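Local coordinates for fibrinogen-binding protein (Staphylococcus aureus subsp. aureus, PDB 3T49), which probably blocks the C3 convertases of host complement, as a secreted staphylococcal immune-evasion protein, at residues R10-K15 and K62-I67; V18-A23 and Y29-I34. One frame throughout, in Å; residues are numbered along the deposited sequence.

In the fold
From the N terminus, helix 5-13 gives way after a short break to helix 16-22, and a turn then leads into the long helices 28-47 and 50-72. Contact 1 brings the end of helix 5-13 to the middle of helix 50-72, closing a loop over most of the chain. Contact 2 lies wholly within that loop and closes a much shorter one, folding the start of helix 28-47 back along helix 16-22. Their centres are about 9 Å apart and they share a core: I67 from contact 1 packs on I34 from contact 2, and I63 on Y29 and Y30. Together they tie all four helices into one compact bundle.

Contact 1 of 2, residues R10-K15 and K62-I67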
loop_
_atom_site.group_PDB
_atom_site.type_symbol
_atom_site.label_atom_id
_atom_site.label_comp_id
_atom_site.label_asym_id
_atom_site.label_seq_id
_atom_site.Cartn_x
_atom_site.Cartn_y
_atom_site.Cartn_z
ATOM N N ARG A 10 0.679 0.922 -9.562
ATOM C CA ARG A 10 -0.603 0.298 -9.832
ATOM C C ARG A 10 -0.603 -1.198 -9.444
ATOM O O ARG A 10 -1.593 -1.681 -8.884
ATOM C CB ARG A 10 -0.989 0.520 -11.315
ATOM C CG ARG A 10 -2.369 -0.057 -11.736
ATOM C CD ARG A 10 -3.533 0.241 -10.787
ATOM N NE ARG A 10 -3.922 1.658 -10.758
ATOM C CZ ARG A 10 -4.930 2.164 -10.052
ATOM N NH1 ARG A 10 -5.659 1.381 -9.265
ATOM N NH2 ARG A 10 -5.201 3.462 -10.101
ATOM N N THR A 11 0.479 -1.904 -9.745
ATOM C CA THR A 11 0.589 -3.314 -9.375
ATOM C C THR A 11 0.442 -3.462 -7.866
ATOM O O THR A 11 -0.261 -4.360 -7.387
ATOM C CB THR A 11 1.894 -3.901 -9.872
ATOM O OG1 THR A 11 1.851 -3.928 -11.317
ATOM C CG2 THR A 11 2.114 -5.320 -9.357
ATOM N N LEU A 12 1.080 -2.584 -7.097
ATOM C CA LEU A 12 0.929 -2.638 -5.633
ATOM C C LEU A 12 -0.494 -2.331 -5.224
ATOM O O LEU A 12 -1.041 -2.997 -4.327
ATOM C CB LEU A 12 1.921 -1.706 -4.935
ATOM C CG LEU A 12 3.361 -2.160 -5.004
ATOM C CD1 LEU A 12 4.260 -0.967 -4.700
ATOM C CD2 LEU A 12 3.684 -3.292 -4.074
ATOM N N LEU A 13 -1.111 -1.328 -5.847
ATOM C CA LEU A 13 -2.498 -0.970 -5.536
ATOM C C LEU A 13 -3.447 -2.110 -5.818
ATOM O O LEU A 13 -4.475 -2.269 -5.139
ATOM C CB LEU A 13 -2.950 0.242 -6.331
ATOM C CG LEU A 13 -2.555 1.568 -5.759
ATOM C CD1 LEU A 13 -2.970 2.677 -6.766
ATOM C CD2 LEU A 13 -3.257 1.752 -4.384
ATOM N N ASN A 14 -3.110 -2.928 -6.808
ATOM C CA ASN A 14 -4.021 -4.012 -7.168
ATOM C C ASN A 14 -4.118 -5.064 -6.068
ATOM O O ASN A 14 -5.054 -5.842 -6.069
ATOM C CB ASN A 14 -3.608 -4.679 -8.486
ATOM C CG ASN A 14 -3.884 -3.806 -9.717
ATOM O OD1 ASN A 14 -4.647 -2.861 -9.667
ATOM N ND2 ASN A 14 -3.239 -4.165 -10.824
ATOM N N LYS A 15 -3.157 -5.082 -5.144
ATOM C CA LYS A 15 -3.196 -5.986 -3.985
ATOM C C LYS A 15 -3.732 -5.333 -2.723
ATOM O O LYS A 15 -3.871 -5.998 -1.698
ATOM C CB LYS A 15 -1.793 -6.510 -3.679
ATOM C CG LYS A 15 -1.039 -6.998 -4.873
ATOM C CD LYS A 15 0.325 -7.545 -4.435
ATOM C CE LYS A 15 1.388 -7.393 -5.531
ATOM N NZ LYS A 15 0.938 -7.970 -6.808
ATOM N N LYS A 62 6.344 -1.606 2.336
ATOM C CA LYS A 62 6.688 -1.760 3.746
ATOM C C LYS A 62 5.521 -2.424 4.509
ATOM O O LYS A 62 5.736 -3.373 5.283
ATOM C CB LYS A 62 7.022 -0.406 4.375
ATOM C CG LYS A 62 7.406 -0.456 5.859
ATOM C CD LYS A 62 7.741 0.965 6.361
ATOM C CE LYS A 62 8.198 0.980 7.815
ATOM N NZ LYS A 62 7.038 0.900 8.743
ATOM N N ILE A 63 4.296 -1.916 4.344
ATOM C CA ILE A 63 3.164 -2.447 5.114
ATOM C C ILE A 63 2.805 -3.873 4.656
ATOM O O ILE A 63 2.449 -4.718 5.483
ATOM C CB ILE A 63 1.939 -1.475 5.104
ATOM C CG1 ILE A 63 0.947 -1.788 6.244
ATOM C CG2 ILE A 63 1.217 -1.485 3.745
ATOM C CD1 ILE A 63 1.492 -1.517 7.632
ATOM N N TYR A 64 2.927 -4.186 3.369
ATOM C CA TYR A 64 2.664 -5.539 2.906
ATOM C C TYR A 64 3.675 -6.502 3.513
ATOM O O TYR A 64 3.317 -7.610 3.903
ATOM C CB TYR A 64 2.741 -5.622 1.376
ATOM C CG TYR A 64 1.678 -4.865 0.613
ATOM C CD1 TYR A 64 0.558 -4.313 1.227
ATOM C CD2 TYR A 64 1.803 -4.715 -0.755
ATOM C CE1 TYR A 64 -0.395 -3.629 0.488
ATOM C CE2 TYR A 64 0.854 -4.046 -1.497
ATOM C CZ TYR A 64 -0.238 -3.495 -0.878
ATOM O OH TYR A 64 -1.189 -2.811 -1.620
ATOM N N LYS A 65 4.955 -6.131 3.564
ATOM C CA LYS A 65 5.997 -6.981 4.161
ATOM C C LYS A 65 5.711 -7.185 5.641
ATOM O O LYS A 65 5.865 -8.316 6.144
ATOM C CB LYS A 65 7.374 -6.356 3.946
ATOM C CG LYS A 65 8.493 -7.268 4.438
ATOM C CD LYS A 65 9.862 -6.715 4.016
ATOM C CE LYS A 65 10.957 -7.761 4.300
ATOM N NZ LYS A 65 12.328 -7.282 3.996
ATOM N N GLU A 66 5.331 -6.126 6.354
ATOM C CA GLU A 66 5.004 -6.237 7.782
ATOM C C GLU A 66 3.854 -7.215 8.009
ATOM O O GLU A 66 3.911 -8.062 8.922
ATOM C CB GLU A 66 4.693 -4.876 8.409
ATOM C CG GLU A 66 5.947 -4.069 8.606
ATOM C CD GLU A 66 5.747 -2.598 8.812
ATOM O OE1 GLU A 66 4.683 -2.071 8.480
ATOM O OE2 GLU A 66 6.719 -1.933 9.249
ATOM N N ILE A 67 2.820 -7.113 7.191
ATOM C CA ILE A 67 1.660 -7.976 7.327
ATOM C C ILE A 67 2.043 -9.407 7.008
ATOM O O ILE A 67 1.694 -10.329 7.774
ATOM C CB ILE A 67 0.519 -7.476 6.441
ATOM C CG1 ILE A 67 -0.046 -6.168 7.014
ATOM C CG2 ILE A 67 -0.561 -8.529 6.328
ATOM C CD1 ILE A 67 -0.957 -5.439 6.038
#
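The Y64 ring presents its edge to L12, whose carbonyl oxygen lies in the ring plane, while K15 CB approaches obliquely and the Y19 ring of helix 16-22 stacks on Y64. L12 CD2 packs on Y64 CE2 at 3.9 Å, displaced from the ring plane to the side away from K15 CB, which stands 4.2 Å from that CE2. A second flat group, the R10 guanidinium, has L13 CD1 centred over one face. The phenol hydroxyl is the polar tie between the segments: Y64 OH donates to L12 O at 2.7 Å. It comes from above the carbonyl plane, about 45° out of it, and K15 N reaches L12 O from the opposite face at 3.1 Å. Two donors thus grip a carbonyl close to the end of helix 5-13, where the chain breaks before helix 16-22. In this SCIN-family three-helix bundle the two short helices probably count together as the first helix, and the Y64 hydroxyl ties helix 50-72 to the carbonyl just before the break. Y64 CG stands anti to the carbonyl carbon (chi1 -66°), and a chi2 of -11° brings CA close to the ring plane, a turn of the ring that goes with an edge and hydroxyl directed at L12. L12 also leans on L60 and E61 of helix 50-72, whereas L13 turns to L45 of helix 28-47.

Contact 2 of 2, residues V18-A23 and Y29-I34; sequences VYALAA and YYKRTI. With SO4 (sulfate ion), chain F; SO4 (sulfate ion), chain G.
Two antiparallel helices of the SCIN three-helix bundle meet here through alanines, A20 and A23 packing against K31 and I34 where the chain has just doubled back. The short axes run at 162° and approach to 8.9 Å, and the small methyls let the CA atoms of A20 and K31 come within 5.1 Å. I34 CD1 presses end-on against the backbone of helix 16-22, 3.7 Å from A20 N, with Y19 CB beside it. This reach goes with I34 CG1 standing anti to the carbonyl carbon (chi1 -66°) and an extended chi2 of 164°. A23 CB faces helix 28-47, 3.9 Å from Y30 CB, with K31 N close by. No direct hydrogen bond joins the segments. Instead a water donates to A23 O at 2.7 Å and accepts from K31 N, bridging a carbonyl near the end of one helix to an amide in the first turns of the other. K31 lays CG alongside A20 CB, then bends at its last torsion to bring NZ to a sulfate, 3.2 Å from O4. R32, its guanidinium over Y29 CA, holds another sulfate edge-on through two nearly straight bonds, NE to O1 (2.8 Å) and NH2 to O3. Both sulfates probably came from the crystallisation liquor. Helix 50-72 packs against Y19, Y30 and I34: D68 OD1 takes the hydrogen bond from Y19 OH, I70 packs on Y30 and I67 on I34.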
loop_
_atom_site.group_PDB
_atom_site.type_symbol
_atom_site.label_atom_id
_atom_site.label_comp_id
_atom_site.label_asym_id
_atom_site.label_seq_id
_atom_site.Cartn_x
_atom_site.Cartn_y
_atom_site.Cartn_z
ATOM N N VAL A 18 -7.010 -6.799 -0.948
ATOM C CA VAL A 18 -6.693 -8.110 -0.427
ATOM C C VAL A 18 -5.926 -7.954 0.897
ATOM O O VAL A 18 -6.239 -8.598 1.907
ATOM C CB VAL A 18 -5.881 -8.930 -1.472
ATOM C CG1 VAL A 18 -5.114 -10.050 -0.840
ATOM C CG2 VAL A 18 -6.827 -9.491 -2.543
ATOM N N TYR A 19 -4.894 -7.114 0.914
ATOM C CA TYR A 19 -4.138 -6.923 2.129
ATOM C C TYR A 19 -4.996 -6.282 3.214
ATOM O O TYR A 19 -4.856 -6.652 4.372
ATOM C CB TYR A 19 -2.843 -6.110 1.872
ATOM C CG TYR A 19 -1.668 -6.987 1.514
ATOM C CD1 TYR A 19 -1.462 -7.424 0.217
ATOM C CD2 TYR A 19 -0.805 -7.440 2.494
ATOM C CE1 TYR A 19 -0.408 -8.272 -0.108
ATOM C CE2 TYR A 19 0.233 -8.284 2.181
ATOM C CZ TYR A 19 0.422 -8.688 0.891
ATOM O OH TYR A 19 1.469 -9.534 0.557
ATOM N N ALA A 20 -5.895 -5.375 2.854
ATOM C CA ALA A 20 -6.778 -4.763 3.857
ATOM C C ALA A 20 -7.688 -5.794 4.487
ATOM O O ALA A 20 -7.941 -5.740 5.698
ATOM C CB ALA A 20 -7.595 -3.614 3.240
ATOM N N LEU A 21 -8.179 -6.747 3.703
ATOM C CA LEU A 21 -8.990 -7.842 4.262
ATOM C C LEU A 21 -8.172 -8.692 5.231
ATOM O O LEU A 21 -8.622 -9.000 6.361
ATOM C CB LEU A 21 -9.581 -8.728 3.155
ATOM C CG LEU A 21 -10.704 -8.068 2.366
ATOM C CD1 LEU A 21 -11.015 -8.819 1.108
ATOM C CD2 LEU A 21 -11.976 -7.949 3.226
ATOM N N ALA A 22 -6.974 -9.109 4.825
ATOM C CA ALA A 22 -6.105 -9.885 5.681
ATOM C C ALA A 22 -5.782 -9.139 6.977
ATOM O O ALA A 22 -5.698 -9.735 8.043
ATOM C CB ALA A 22 -4.795 -10.218 4.931
ATOM N N ALA A 23 -5.627 -7.832 6.859
ATOM C CA ALA A 23 -5.299 -6.973 7.985
ATOM C C ALA A 23 -6.421 -6.920 9.000
ATOM O O ALA A 23 -6.183 -6.478 10.116
ATOM C CB ALA A 23 -4.942 -5.592 7.508
ATOM N N TYR A 29 -4.051 -0.547 13.099
ATOM C CA TYR A 29 -2.967 0.155 12.434
ATOM C C TYR A 29 -2.785 -0.321 10.998
ATOM O O TYR A 29 -2.544 0.495 10.108
ATOM C CB TYR A 29 -1.647 -0.024 13.224
ATOM C CG TYR A 29 -0.443 0.445 12.458
ATOM C CD1 TYR A 29 -0.070 1.779 12.454
ATOM C CD2 TYR A 29 0.329 -0.460 11.724
ATOM C CE1 TYR A 29 1.011 2.211 11.732
ATOM C CE2 TYR A 29 1.397 -0.037 10.988
ATOM C CZ TYR A 29 1.754 1.303 11.003
ATOM O OH TYR A 29 2.832 1.743 10.262
ATOM N N TYR A 30 -2.829 -1.639 10.779
ATOM C CA TYR A 30 -2.433 -2.160 9.491
ATOM C C TYR A 30 -3.392 -1.713 8.390
ATOM O O TYR A 30 -2.970 -1.159 7.374
ATOM C CB TYR A 30 -2.228 -3.698 9.564
ATOM C CG TYR A 30 -1.092 -3.992 10.499
ATOM C CD1 TYR A 30 0.228 -3.862 10.062
ATOM C CD2 TYR A 30 -1.330 -4.297 11.823
ATOM C CE1 TYR A 30 1.269 -4.059 10.941
ATOM C CE2 TYR A 30 -0.270 -4.502 12.722
ATOM C CZ TYR A 30 1.000 -4.368 12.246
ATOM O OH TYR A 30 2.055 -4.536 13.120
ATOM N N LYS A 31 -4.677 -1.910 8.605
ATOM C CA LYS A 31 -5.650 -1.467 7.611
ATOM C C LYS A 31 -5.628 0.043 7.410
ATOM O O LYS A 31 -5.720 0.524 6.280
ATOM C CB LYS A 31 -7.040 -1.945 7.988
ATOM C CG LYS A 31 -8.037 -1.708 6.848
ATOM C CD LYS A 31 -9.393 -2.311 7.140
ATOM C CE LYS A 31 -10.427 -1.722 6.187
ATOM N NZ LYS A 31 -10.855 -0.336 6.640
ATOM N N ARG A 32 -5.508 0.817 8.475
ATOM C CA ARG A 32 -5.528 2.260 8.270
ATOM C C ARG A 32 -4.286 2.759 7.547
ATOM O O ARG A 32 -4.379 3.723 6.792
ATOM C CB ARG A 32 -5.859 3.058 9.542
ATOM C CG ARG A 32 -4.773 3.135 10.565
ATOM C CD ARG A 32 -5.024 4.274 11.611
ATOM N NE ARG A 32 -4.058 4.111 12.697
ATOM C CZ ARG A 32 -4.255 3.363 13.776
ATOM N NH1 ARG A 32 -5.379 2.716 13.981
ATOM N NH2 ARG A 32 -3.278 3.265 14.662
ATOM N N THR A 33 -3.152 2.064 7.687
ATOM C CA THR A 33 -1.963 2.411 6.929
ATOM C C THR A 33 -2.149 2.075 5.434
ATOM O O THR A 33 -1.780 2.860 4.549
ATOM C CB THR A 33 -0.714 1.744 7.542
ATOM O OG1 THR A 33 -0.591 2.178 8.901
ATOM C CG2 THR A 33 0.529 2.146 6.775
ATOM N N ILE A 34 -2.759 0.933 5.168
ATOM C CA ILE A 34 -3.091 0.612 3.794
ATOM C C ILE A 34 -4.035 1.666 3.187
ATOM O O ILE A 34 -3.803 2.168 2.093
ATOM C CB ILE A 34 -3.695 -0.771 3.683
ATOM C CG1 ILE A 34 -2.665 -1.846 4.052
ATOM C CG2 ILE A 34 -4.205 -0.987 2.259
ATOM C CD1 ILE A 34 -3.278 -3.193 4.335
HETATM S S SO4 F . -0.804 5.881 13.108
HETATM O O1 SO4 F . -1.764 5.611 12.040
HETATM O O2 SO4 F . -1.004 7.243 13.589
HETATM O O3 SO4 F . -0.997 4.931 14.195
HETATM O O4 SO4 F . 0.550 5.747 12.582
HETATM S S SO4 G . -13.185 -1.962 9.067
HETATM O O1 SO4 G . -13.272 -1.875 7.612
HETATM O O2 SO4 G . -14.459 -1.557 9.651
HETATM O O3 SO4 G . -12.884 -3.327 9.487
HETATM O O4 SO4 G . -12.132 -1.070 9.530
HETATM O O HOH W 1 -5.900 -3.790 10.595
#